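Local coordinates for protein lactate dehydrogenase, adjacent gene encodes predicted malate dehydrogenase (Cryptosporidium parvum, PDB 4ND2) that probably interconverts (S)-lactate and pyruvate with NAD(H) as cofactor, as an NAD-dependent L-lactate dehydrogenase of the LDH/MDH superfamily, at residues Ala259-His264 with Ile270-Pro275; Val274-Gly279 with Glu284-Leu289; Gly17-Ile22 with Ile77-Ile82. All coordinates share one frame; numbering follows the deposited sequence.

Interaction 1: Ala259-His264 with Ile270-Pro275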
loop_
_atom_site.group_PDB
_atom_site.type_symbol
_atom_site.label_atom_id
_atom_site.label_comp_id
_atom_site.label_asym_id
_atom_site.label_seq_id
_atom_site.Cartn_x
_atom_site.Cartn_y
_atom_site.Cartn_z
ATOM N N ALA A 259 23.221 -10.582 -14.940
ATOM C CA ALA A 259 22.625 -10.760 -16.262
ATOM C C ALA A 259 23.698 -11.034 -17.308
ATOM O O ALA A 259 24.876 -10.751 -17.090
ATOM C CB ALA A 259 21.824 -9.528 -16.646
ATOM N N PHE A 260 23.276 -11.579 -18.445
ATOM C CA PHE A 260 24.198 -11.930 -19.524
ATOM C C PHE A 260 24.634 -10.673 -20.279
ATOM O O PHE A 260 23.862 -10.097 -21.048
ATOM C CB PHE A 260 23.554 -12.944 -20.473
ATOM C CG PHE A 260 24.526 -13.588 -21.423
ATOM C CD1 PHE A 260 24.469 -13.327 -22.787
ATOM C CD2 PHE A 260 25.504 -14.457 -20.953
ATOM C CE1 PHE A 260 25.366 -13.923 -23.663
ATOM C CE2 PHE A 260 26.404 -15.055 -21.823
ATOM C CZ PHE A 260 26.334 -14.787 -23.179
ATOM N N CYS A 261 25.879 -10.263 -20.042
ATOM C CA CYS A 261 26.426 -9.018 -20.575
ATOM C C CYS A 261 27.336 -9.301 -21.773
ATOM O O CYS A 261 28.363 -9.971 -21.629
ATOM C CB CYS A 261 27.206 -8.305 -19.471
ATOM S SG CYS A 261 27.760 -6.643 -19.897
ATOM N N SER A 262 26.962 -8.782 -22.945
ATOM C CA SER A 262 27.636 -9.129 -24.208
ATOM C C SER A 262 28.311 -7.965 -24.941
ATOM O O SER A 262 29.322 -8.173 -25.611
ATOM C CB SER A 262 26.646 -9.807 -25.158
ATOM O OG SER A 262 26.312 -11.101 -24.693
ATOM N N ASN A 263 27.755 -6.761 -24.847
ATOM C CA ASN A 263 28.309 -5.605 -25.567
ATOM C C ASN A 263 28.559 -4.405 -24.658
ATOM O O ASN A 263 28.483 -3.258 -25.100
ATOM C CB ASN A 263 27.375 -5.208 -26.714
ATOM C CG ASN A 263 27.263 -6.286 -27.777
ATOM O OD1 ASN A 263 28.272 -6.788 -28.276
ATOM N ND2 ASN A 263 26.034 -6.639 -28.137
ATOM N N HIS A 264 28.860 -4.676 -23.390
ATOM C CA HIS A 264 29.081 -3.625 -22.400
ATOM C C HIS A 264 30.192 -4.034 -21.441
ATOM O O HIS A 264 30.488 -5.220 -21.299
ATOM C CB HIS A 264 27.799 -3.347 -21.604
ATOM C CG HIS A 264 26.556 -3.306 -22.438
ATOM N ND1 HIS A 264 26.090 -2.150 -23.026
ATOM C CD2 HIS A 264 25.677 -4.279 -22.777
ATOM C CE1 HIS A 264 24.979 -2.411 -23.691
ATOM N NE2 HIS A 264 24.707 -3.697 -23.556
ATOM N N ILE A 270 29.115 -12.858 -20.608
ATOM C CA ILE A 270 29.324 -13.375 -19.257
ATOM C C ILE A 270 28.200 -12.909 -18.331
ATOM O O ILE A 270 27.728 -11.774 -18.439
ATOM C CB ILE A 270 30.693 -12.935 -18.687
ATOM C CG1 ILE A 270 30.976 -13.635 -17.353
ATOM C CG2 ILE A 270 30.764 -11.420 -18.523
ATOM C CD1 ILE A 270 32.335 -13.317 -16.769
ATOM N N TYR A 271 27.770 -13.793 -17.433
ATOM C CA TYR A 271 26.820 -13.425 -16.385
ATOM C C TYR A 271 27.549 -12.718 -15.247
ATOM O O TYR A 271 28.402 -13.312 -14.587
ATOM C CB TYR A 271 26.077 -14.655 -15.847
ATOM C CG TYR A 271 24.800 -14.969 -16.586
ATOM C CD1 TYR A 271 24.736 -16.020 -17.496
ATOM C CD2 TYR A 271 23.653 -14.210 -16.377
ATOM C CE1 TYR A 271 23.562 -16.308 -18.175
ATOM C CE2 TYR A 271 22.478 -14.486 -17.051
ATOM C CZ TYR A 271 22.434 -15.538 -17.947
ATOM O OH TYR A 271 21.268 -15.816 -18.618
ATOM N N MET A 272 27.221 -11.446 -15.031
ATOM C CA MET A 272 27.764 -10.686 -13.906
ATOM C C MET A 272 26.832 -9.540 -13.517
ATOM O O MET A 272 25.925 -9.182 -14.268
ATOM C CB MET A 272 29.154 -10.141 -14.244
ATOM C CG MET A 272 29.170 -9.047 -15.301
ATOM S SD MET A 272 30.813 -8.341 -15.527
ATOM C CE MET A 272 30.454 -7.022 -16.680
ATOM N N GLY A 273 27.074 -8.965 -12.344
ATOM C CA GLY A 273 26.274 -7.853 -11.848
ATOM C C GLY A 273 26.408 -6.603 -12.702
ATOM O O GLY A 273 27.500 -6.054 -12.838
ATOM N N VAL A 274 25.289 -6.165 -13.276
ATOM C CA VAL A 274 25.230 -4.935 -14.068
ATOM C C VAL A 274 23.869 -4.265 -13.884
ATOM O O VAL A 274 22.906 -4.935 -13.507
ATOM C CB VAL A 274 25.430 -5.208 -15.576
ATOM C CG1 VAL A 274 26.866 -5.618 -15.864
ATOM C CG2 VAL A 274 24.455 -6.268 -16.080
ATOM N N PRO A 275 23.780 -2.947 -14.160
ATOM C CA PRO A 275 22.466 -2.295 -14.153
ATOM C C PRO A 275 21.643 -2.670 -15.387
ATOM O O PRO A 275 22.026 -2.336 -16.510
ATOM C CB PRO A 275 22.801 -0.791 -14.148
ATOM C CG PRO A 275 24.286 -0.684 -14.021
ATOM C CD PRO A 275 24.860 -1.994 -14.460
#

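Interaction 2: Val274-Gly279 with Glu284-Leu289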
loop_
_atom_site.group_PDB
_atom_site.type_symbol
_atom_site.label_atom_id
_atom_site.label_comp_id
_atom_site.label_asym_id
_atom_site.label_seq_id
_atom_site.Cartn_x
_atom_site.Cartn_y
_atom_site.Cartn_z
ATOM N N VAL A 274 25.289 -6.165 -13.276
ATOM C CA VAL A 274 25.230 -4.935 -14.068
ATOM C C VAL A 274 23.869 -4.265 -13.884
ATOM O O VAL A 274 22.906 -4.935 -13.507
ATOM C CB VAL A 274 25.430 -5.208 -15.576
ATOM C CG1 VAL A 274 26.866 -5.618 -15.864
ATOM C CG2 VAL A 274 24.455 -6.268 -16.080
ATOM N N PRO A 275 23.780 -2.947 -14.160
ATOM C CA PRO A 275 22.466 -2.295 -14.153
ATOM C C PRO A 275 21.643 -2.670 -15.387
ATOM O O PRO A 275 22.026 -2.336 -16.510
ATOM C CB PRO A 275 22.801 -0.791 -14.148
ATOM C CG PRO A 275 24.286 -0.684 -14.021
ATOM C CD PRO A 275 24.860 -1.994 -14.460
ATOM N N THR A 276 20.537 -3.376 -15.173
ATOM C CA THR A 276 19.664 -3.804 -16.262
ATOM C C THR A 276 18.370 -3.004 -16.256
ATOM O O THR A 276 18.050 -2.338 -15.275
ATOM C CB THR A 276 19.275 -5.291 -16.128
ATOM O OG1 THR A 276 18.387 -5.455 -15.014
ATOM C CG2 THR A 276 20.504 -6.166 -15.933
ATOM N N ILE A 277 17.639 -3.083 -17.363
ATOM C CA ILE A 277 16.245 -2.669 -17.415
ATOM C C ILE A 277 15.414 -3.948 -17.476
ATOM O O ILE A 277 15.606 -4.761 -18.379
ATOM C CB ILE A 277 15.941 -1.811 -18.661
ATOM C CG1 ILE A 277 16.858 -0.581 -18.717
ATOM C CG2 ILE A 277 14.475 -1.394 -18.682
ATOM C CD1 ILE A 277 16.766 0.323 -17.506
ATOM N N ILE A 278 14.510 -4.130 -16.513
ATOM C CA ILE A 278 13.640 -5.310 -16.483
ATOM C C ILE A 278 12.187 -4.934 -16.776
ATOM O O ILE A 278 11.644 -3.994 -16.186
ATOM C CB ILE A 278 13.730 -6.060 -15.134
ATOM C CG1 ILE A 278 15.151 -6.602 -14.942
ATOM C CG2 ILE A 278 12.710 -7.196 -15.081
ATOM C CD1 ILE A 278 15.364 -7.400 -13.675
ATOM N N GLY A 279 11.576 -5.678 -17.696
ATOM C CA GLY A 279 10.163 -5.524 -18.033
ATOM C C GLY A 279 9.541 -6.860 -18.389
ATOM O O GLY A 279 10.070 -7.912 -18.029
ATOM N N GLU A 284 15.775 -6.523 -20.597
ATOM C CA GLU A 284 15.533 -5.876 -21.889
ATOM C C GLU A 284 16.686 -4.980 -22.354
ATOM O O GLU A 284 16.793 -4.677 -23.543
ATOM C CB GLU A 284 14.220 -5.089 -21.831
ATOM C CG GLU A 284 13.012 -5.995 -21.633
ATOM C CD GLU A 284 11.702 -5.250 -21.462
ATOM O OE1 GLU A 284 10.678 -5.921 -21.219
ATOM O OE2 GLU A 284 11.684 -4.007 -21.568
ATOM N N ASP A 285 17.542 -4.559 -21.425
ATOM C CA ASP A 285 18.707 -3.741 -21.762
ATOM C C ASP A 285 19.695 -3.725 -20.599
ATOM O O ASP A 285 19.354 -4.121 -19.481
ATOM C CB ASP A 285 18.269 -2.306 -22.098
ATOM C CG ASP A 285 19.225 -1.595 -23.058
ATOM O OD1 ASP A 285 19.029 -0.383 -23.288
ATOM O OD2 ASP A 285 20.163 -2.230 -23.585
ATOM N N ILE A 286 20.921 -3.285 -20.875
ATOM C CA ILE A 286 21.933 -3.066 -19.845
ATOM C C ILE A 286 22.479 -1.646 -19.987
ATOM O O ILE A 286 22.817 -1.223 -21.092
ATOM C CB ILE A 286 23.088 -4.084 -19.958
ATOM C CG1 ILE A 286 22.594 -5.486 -19.583
ATOM C CG2 ILE A 286 24.255 -3.683 -19.060
ATOM C CD1 ILE A 286 23.548 -6.600 -19.958
ATOM N N LEU A 287 22.563 -0.923 -18.871
ATOM C CA LEU A 287 23.086 0.444 -18.867
ATOM C C LEU A 287 24.590 0.459 -18.600
ATOM O O LEU A 287 25.098 -0.357 -17.828
ATOM C CB LEU A 287 22.377 1.291 -17.808
ATOM C CG LEU A 287 20.852 1.361 -17.887
ATOM C CD1 LEU A 287 20.320 2.293 -16.809
ATOM C CD2 LEU A 287 20.389 1.814 -19.264
ATOM N N GLU A 288 25.287 1.402 -19.234
ATOM C CA GLU A 288 26.736 1.545 -19.087
ATOM C C GLU A 288 27.083 2.696 -18.145
ATOM O O GLU A 288 26.979 3.866 -18.520
ATOM C CB GLU A 288 27.388 1.792 -20.453
ATOM C CG GLU A 288 27.152 0.683 -21.465
ATOM C CD GLU A 288 27.777 0.958 -22.826
ATOM O OE1 GLU A 288 28.168 2.114 -23.102
ATOM O OE2 GLU A 288 27.869 0.004 -23.630
ATOM N N LEU A 289 27.500 2.357 -16.927
ATOM C CA LEU A 289 27.952 3.352 -15.953
ATOM C C LEU A 289 29.266 3.995 -16.392
ATOM O O LEU A 289 30.049 3.389 -17.120
ATOM C CB LEU A 289 28.149 2.712 -14.575
ATOM C CG LEU A 289 26.899 2.215 -13.844
ATOM C CD1 LEU A 289 27.292 1.388 -12.630
ATOM C CD2 LEU A 289 26.016 3.383 -13.434
#

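Interaction 3: Gly17-Ile22 with Ile77-Ile82. With A3D (3-acetylpyridine adenine dinucleotide), chain C.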
loop_
_atom_site.group_PDB
_atom_site.type_symbol
_atom_site.label_atom_id
_atom_site.label_comp_id
_atom_site.label_asym_id
_atom_site.label_seq_id
_atom_site.Cartn_x
_atom_site.Cartn_y
_atom_site.Cartn_z
ATOM N N GLY A 17 10.363 -19.006 2.175
ATOM C CA GLY A 17 9.190 -18.696 2.985
ATOM C C GLY A 17 8.900 -17.208 3.051
ATOM O O GLY A 17 7.745 -16.795 2.951
ATOM N N ASN A 18 9.947 -16.402 3.213
ATOM C CA ASN A 18 9.800 -14.944 3.218
ATOM C C ASN A 18 9.273 -14.401 1.897
ATOM O O ASN A 18 8.443 -13.497 1.889
ATOM C CB ASN A 18 11.128 -14.256 3.551
ATOM C CG ASN A 18 11.377 -14.148 5.040
ATOM O OD1 ASN A 18 10.482 -14.360 5.859
ATOM N ND2 ASN A 18 12.601 -13.792 5.398
ATOM N N ILE A 19 9.753 -14.948 0.784
ATOM C CA ILE A 19 9.267 -14.529 -0.532
ATOM C C ILE A 19 7.759 -14.759 -0.637
ATOM O O ILE A 19 7.012 -13.864 -1.032
ATOM C CB ILE A 19 9.989 -15.268 -1.676
ATOM C CG1 ILE A 19 11.443 -14.797 -1.771
ATOM C CG2 ILE A 19 9.277 -15.033 -3.002
ATOM C CD1 ILE A 19 12.303 -15.634 -2.694
ATOM N N ALA A 20 7.319 -15.962 -0.279
ATOM C CA ALA A 20 5.897 -16.308 -0.332
ATOM C C ALA A 20 5.056 -15.362 0.527
ATOM O O ALA A 20 3.981 -14.923 0.114
ATOM C CB ALA A 20 5.691 -17.748 0.110
ATOM N N TYR A 21 5.572 -15.056 1.714
ATOM C CA TYR A 21 4.930 -14.172 2.688
ATOM C C TYR A 21 4.682 -12.784 2.099
ATOM O O TYR A 21 3.574 -12.248 2.179
ATOM C CB TYR A 21 5.853 -14.064 3.911
ATOM C CG TYR A 21 5.285 -13.513 5.204
ATOM C CD1 TYR A 21 3.971 -13.758 5.597
ATOM C CD2 TYR A 21 6.107 -12.810 6.084
ATOM C CE1 TYR A 21 3.485 -13.279 6.803
ATOM C CE2 TYR A 21 5.631 -12.331 7.291
ATOM C CZ TYR A 21 4.321 -12.571 7.649
ATOM O OH TYR A 21 3.855 -12.098 8.856
ATOM N N ILE A 22 5.724 -12.221 1.497
ATOM C CA ILE A 22 5.681 -10.860 0.954
ATOM C C ILE A 22 4.869 -10.791 -0.338
ATOM O O ILE A 22 4.077 -9.863 -0.521
ATOM C CB ILE A 22 7.108 -10.312 0.720
ATOM C CG1 ILE A 22 7.878 -10.249 2.045
ATOM C CG2 ILE A 22 7.071 -8.941 0.048
ATOM C CD1 ILE A 22 7.219 -9.418 3.123
ATOM N N ILE A 77 11.533 -18.454 -8.910
ATOM C CA ILE A 77 12.617 -17.973 -8.059
ATOM C C ILE A 77 13.286 -19.178 -7.397
ATOM O O ILE A 77 12.637 -19.935 -6.670
ATOM C CB ILE A 77 12.115 -16.974 -6.996
ATOM C CG1 ILE A 77 11.315 -15.847 -7.661
ATOM C CG2 ILE A 77 13.288 -16.397 -6.217
ATOM C CD1 ILE A 77 10.631 -14.910 -6.692
ATOM N N ILE A 78 14.580 -19.353 -7.662
ATOM C CA ILE A 78 15.322 -20.530 -7.203
ATOM C C ILE A 78 16.131 -20.214 -5.948
ATOM O O ILE A 78 17.097 -19.449 -5.995
ATOM C CB ILE A 78 16.266 -21.070 -8.302
ATOM C CG1 ILE A 78 15.492 -21.292 -9.603
ATOM C CG2 ILE A 78 16.930 -22.368 -7.848
ATOM C CD1 ILE A 78 16.340 -21.770 -10.765
ATOM N N THR A 79 15.726 -20.813 -4.831
ATOM C CA THR A 79 16.415 -20.648 -3.555
ATOM C C THR A 79 17.046 -21.954 -3.061
ATOM O O THR A 79 17.732 -21.955 -2.042
ATOM C CB THR A 79 15.452 -20.139 -2.461
ATOM O OG1 THR A 79 14.667 -21.226 -1.952
ATOM C CG2 THR A 79 14.529 -19.062 -3.006
ATOM N N ALA A 80 16.823 -23.052 -3.784
ATOM C CA ALA A 80 17.238 -24.381 -3.333
ATOM C C ALA A 80 18.746 -24.456 -3.137
ATOM O O ALA A 80 19.514 -23.945 -3.953
ATOM C CB ALA A 80 16.783 -25.443 -4.321
ATOM N N SER A 81 19.160 -25.098 -2.050
ATOM C CA SER A 81 20.565 -25.155 -1.675
ATOM C C SER A 81 20.836 -26.292 -0.700
ATOM O O SER A 81 19.954 -26.683 0.069
ATOM C CB SER A 81 20.978 -23.831 -1.028
ATOM O OG SER A 81 22.306 -23.877 -0.533
ATOM N N ILE A 82 22.065 -26.805 -0.734
ATOM C CA ILE A 82 22.533 -27.766 0.266
ATOM C C ILE A 82 22.595 -27.072 1.630
ATOM O O ILE A 82 22.762 -25.857 1.691
ATOM C CB ILE A 82 23.914 -28.364 -0.098
ATOM C CG1 ILE A 82 25.016 -27.292 -0.086
ATOM C CG2 ILE A 82 23.850 -29.053 -1.454
ATOM C CD1 ILE A 82 26.402 -27.847 -0.340
HETATM P PA A3D C . 17.825 -22.813 3.618
HETATM O O1A A3D C . 17.025 -22.154 4.708
HETATM O O2A A3D C . 18.778 -23.925 3.970
HETATM O O5B A3D C . 16.810 -23.361 2.507
HETATM C C5B A3D C . 17.226 -24.194 1.432
HETATM C C4B A3D C . 16.035 -25.050 1.031
HETATM O O4B A3D C . 16.307 -25.721 -0.201
HETATM C C3B A3D C . 15.713 -26.126 2.067
HETATM O O3B A3D C . 14.374 -25.986 2.553
HETATM C C2B A3D C . 15.902 -27.438 1.327
HETATM O O2B A3D C . 14.972 -28.457 1.702
HETATM C C1B A3D C . 15.722 -27.018 -0.120
HETATM N N9A A3D C . 16.326 -27.958 -1.086
HETATM C C8A A3D C . 17.466 -28.665 -0.958
HETATM N N7A A3D C . 17.676 -29.419 -2.067
HETATM C C5A A3D C . 16.658 -29.196 -2.913
HETATM C C6A A3D C . 16.258 -29.664 -4.254
HETATM N N6A A3D C . 17.016 -30.557 -4.936
HETATM N N1A A3D C . 15.111 -29.165 -4.775
HETATM C C2A A3D C . 14.340 -28.276 -4.118
HETATM N N3A A3D C . 14.648 -27.812 -2.894
HETATM C C4A A3D C . 15.771 -28.227 -2.259
HETATM O O3 A3D C . 18.683 -21.724 2.789
HETATM P PN A3D C . 18.279 -20.169 2.601
HETATM O O1N A3D C . 18.691 -19.417 3.834
HETATM O O2N A3D C . 16.862 -20.063 2.108
HETATM O O5D A3D C . 19.247 -19.757 1.387
HETATM C C5D A3D C . 19.040 -20.345 0.107
HETATM C C4D A3D C . 20.182 -20.026 -0.850
HETATM O O4D A3D C . 20.215 -18.620 -1.124
HETATM C C3D A3D C . 21.560 -20.392 -0.303
HETATM O O3D A3D C . 22.336 -21.014 -1.327
HETATM C C2D A3D C . 22.183 -19.066 0.063
HETATM O O2D A3D C . 23.611 -19.054 -0.025
HETATM C C1D A3D C . 21.557 -18.157 -0.979
HETATM N N1N A3D C . 21.594 -16.738 -0.631
HETATM C C2N A3D C . 22.011 -15.870 -1.566
HETATM C C3N A3D C . 22.070 -14.510 -1.298
HETATM C C7N A3D C . 22.533 -13.541 -2.342
HETATM O O7N A3D C . 22.630 -12.371 -2.034
HETATM C C8N A3D C . 22.851 -14.008 -3.730
HETATM C C4N A3D C . 21.685 -14.051 -0.045
HETATM C C5N A3D C . 21.254 -14.965 0.904
HETATM C C6N A3D C . 21.219 -16.315 0.585
#

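Interaction 1: Ala259-His264 with Ile270-Pro275
Cys-261 N bonds to Ile-270 O at 2.9 Å (174° at the hydrogen), the shortest of four backbone bonds joining the end of strand 253-261 to the start of strand 270-279. The return bond runs from Ile-270 N to Cys-261 O, and Ala-259 and Met-272 form a second reciprocal pair. Between these two hydrogen-bonded pairs lies the non-hydrogen-bonded pair Phe-260 and Tyr-271, where Tyr-271 CA sends a C-H toward Ala-259 O at 3.4 Å.

On the face of Phe-260 and Tyr-271, the CB of Phe-260 sits over one face of the tyrosine ring, 4.0 Å from its centroid, a CH-pi contact displaced toward the rim. The phenyl ring stands oblique to the tyrosine ring, with planes at 56°. With CG anti to the backbone N (chi1 -167°), the phenyl lies beside its own carbonyl, and CE2 comes within 3.7 Å of Ile-270 N. Tyr-271 OH bonds to the carbonyls of Val-142 and His-139.

The other face is apolar: Cys-261 SG meets Met-272 CE at 4.2 Å, and Ala-259 CB touches Val-274 CG2. The two hydrogen-bonded pairs thus satisfy each other's N-H and C=O groups, while the tyrosine hydroxyl ties the aromatic face to the segment around strand 142-144.

Interaction 2: Val274-Gly279 with Glu284-Leu289
Pro-275 to Ile-277 and Glu-284 to Leu-287 pair as an antiparallel beta hairpin, the last two strands of a three-stranded sheet in the C-terminal domain. Three backbone hydrogen bonds join them: Leu-287 N to Pro-275 O at 2.8 Å, Ile-277 N to Asp-285 O at 2.9 Å and Glu-284 N to Ile-277 O at 2.8 Å. The register slips at the last, since Ile-277 O takes Glu-284 N and buried Asp-285 N has no partner in the model; this is consistent with a classic beta bulge opposite Ile-277. At the non-hydrogen-bonded pair Thr-276 and Ile-286, C-H groups make close, bent contacts with the same carbonyls: Thr-276 CA approaches Asp-285 O at 3.2 Å, and Ile-286 CA approaches Pro-275 O.

Apolar contacts lie on both faces. Val-274 CG2 packs against Ile-286 CG2 and CD1, each at 4.0 Å. On the face of Ile-277 and Asp-285 the two side chains run side by side, with Ile-277 CG1 against the aspartate CB. The same isoleucine bends its CD1 (chi1 -57°, chi2 -58°) to Leu-287 CD1 at 4.1 Å. Past the strand end, Pro-275 CG meets Leu-289 CD1 at 3.9 Å. A second subunit covers part of this surface, its Val-164 packing on Ile-277 and its Val-190 on Leu-287.

Thr-276 and Glu-284 find polar partners outside the two segments. Thr-276 OG1 bonds to Val-255 O of the neighbouring strand, and Glu-284 OE2 forms a salt bridge with Lys-252. The extended Glu-284 chain (chi2 176°) carries its carboxylate beside Gly-279, where OE1 lies 3.3 Å from Gly-279 CA and accepts the N-H of Asn-281 in the turn.

Interaction 3: Gly17-Ile22 with Ile77-Ile82
This contact lies beside the dinucleotide site of the Rossmann domain, where helix 14-26 packs on the C-terminal end of strand 75-78. Ile-19 and Ile-77 reach toward each other tip to tip: Ile-19 CD1 meets Ile-77 CG2 at 3.7 Å, and Ile-19 CG2 meets Ile-77 CD1 at 3.9 Å, two methyl-to-methyl contacts. In both, CG1 anti to the carbonyl carbon (chi1 -70° and -53°) sends CD1 out to the other's CG2. Thr-79 CG2 adds a third apolar contact, 4.1 Å from Ile-19 CD1, while its OG1 turns to the carbonyl of Gly-11 in the glycine-rich loop.

Beyond the strand the chain follows the cofactor analog 3-acetylpyridine adenine dinucleotide. Thr-79 O lies 3.0 Å from its C5D, and Ala-80 CB rests 3.5 Å from N3A of the adenine. Ser-81 N gives a weak hydrogen bond to O4B of the adenine-side ribose at 3.5 Å. Ser-81 OG comes within 3.0 Å of O3D of the acetylpyridine-side ribose and also pairs with Asn-97. A helix packed on a parallel sheet, with a loop from a strand's C-terminal end touching the dinucleotide, is typical of the NAD-binding Rossmann fold.

Overall arrangement
Along the chain, interaction 3 comes first, in the NAD-binding domain, while interactions 1 and 2 follow in the C-terminal domain. The latter two have centres 9 Å apart and share Val-274 and Pro-275, because strand 270-279 is the middle strand of one antiparallel sheet: interaction 1 joins it to strand 253-261 and interaction 2 to strand 284-286. They also touch directly, His-264 ND1 lying 2.9 Å from Glu-288 OE2. Interaction 3 packs helix 14-26 on strand 75-78 of the six-stranded parallel sheet, its centre 24 Å from each of the others. Its strand-end loop lines the cofactor pocket, whereas interactions 1 and 2 hold together a three-stranded sheet of the C-terminal domain, which also contains His-177, the predicted proton acceptor.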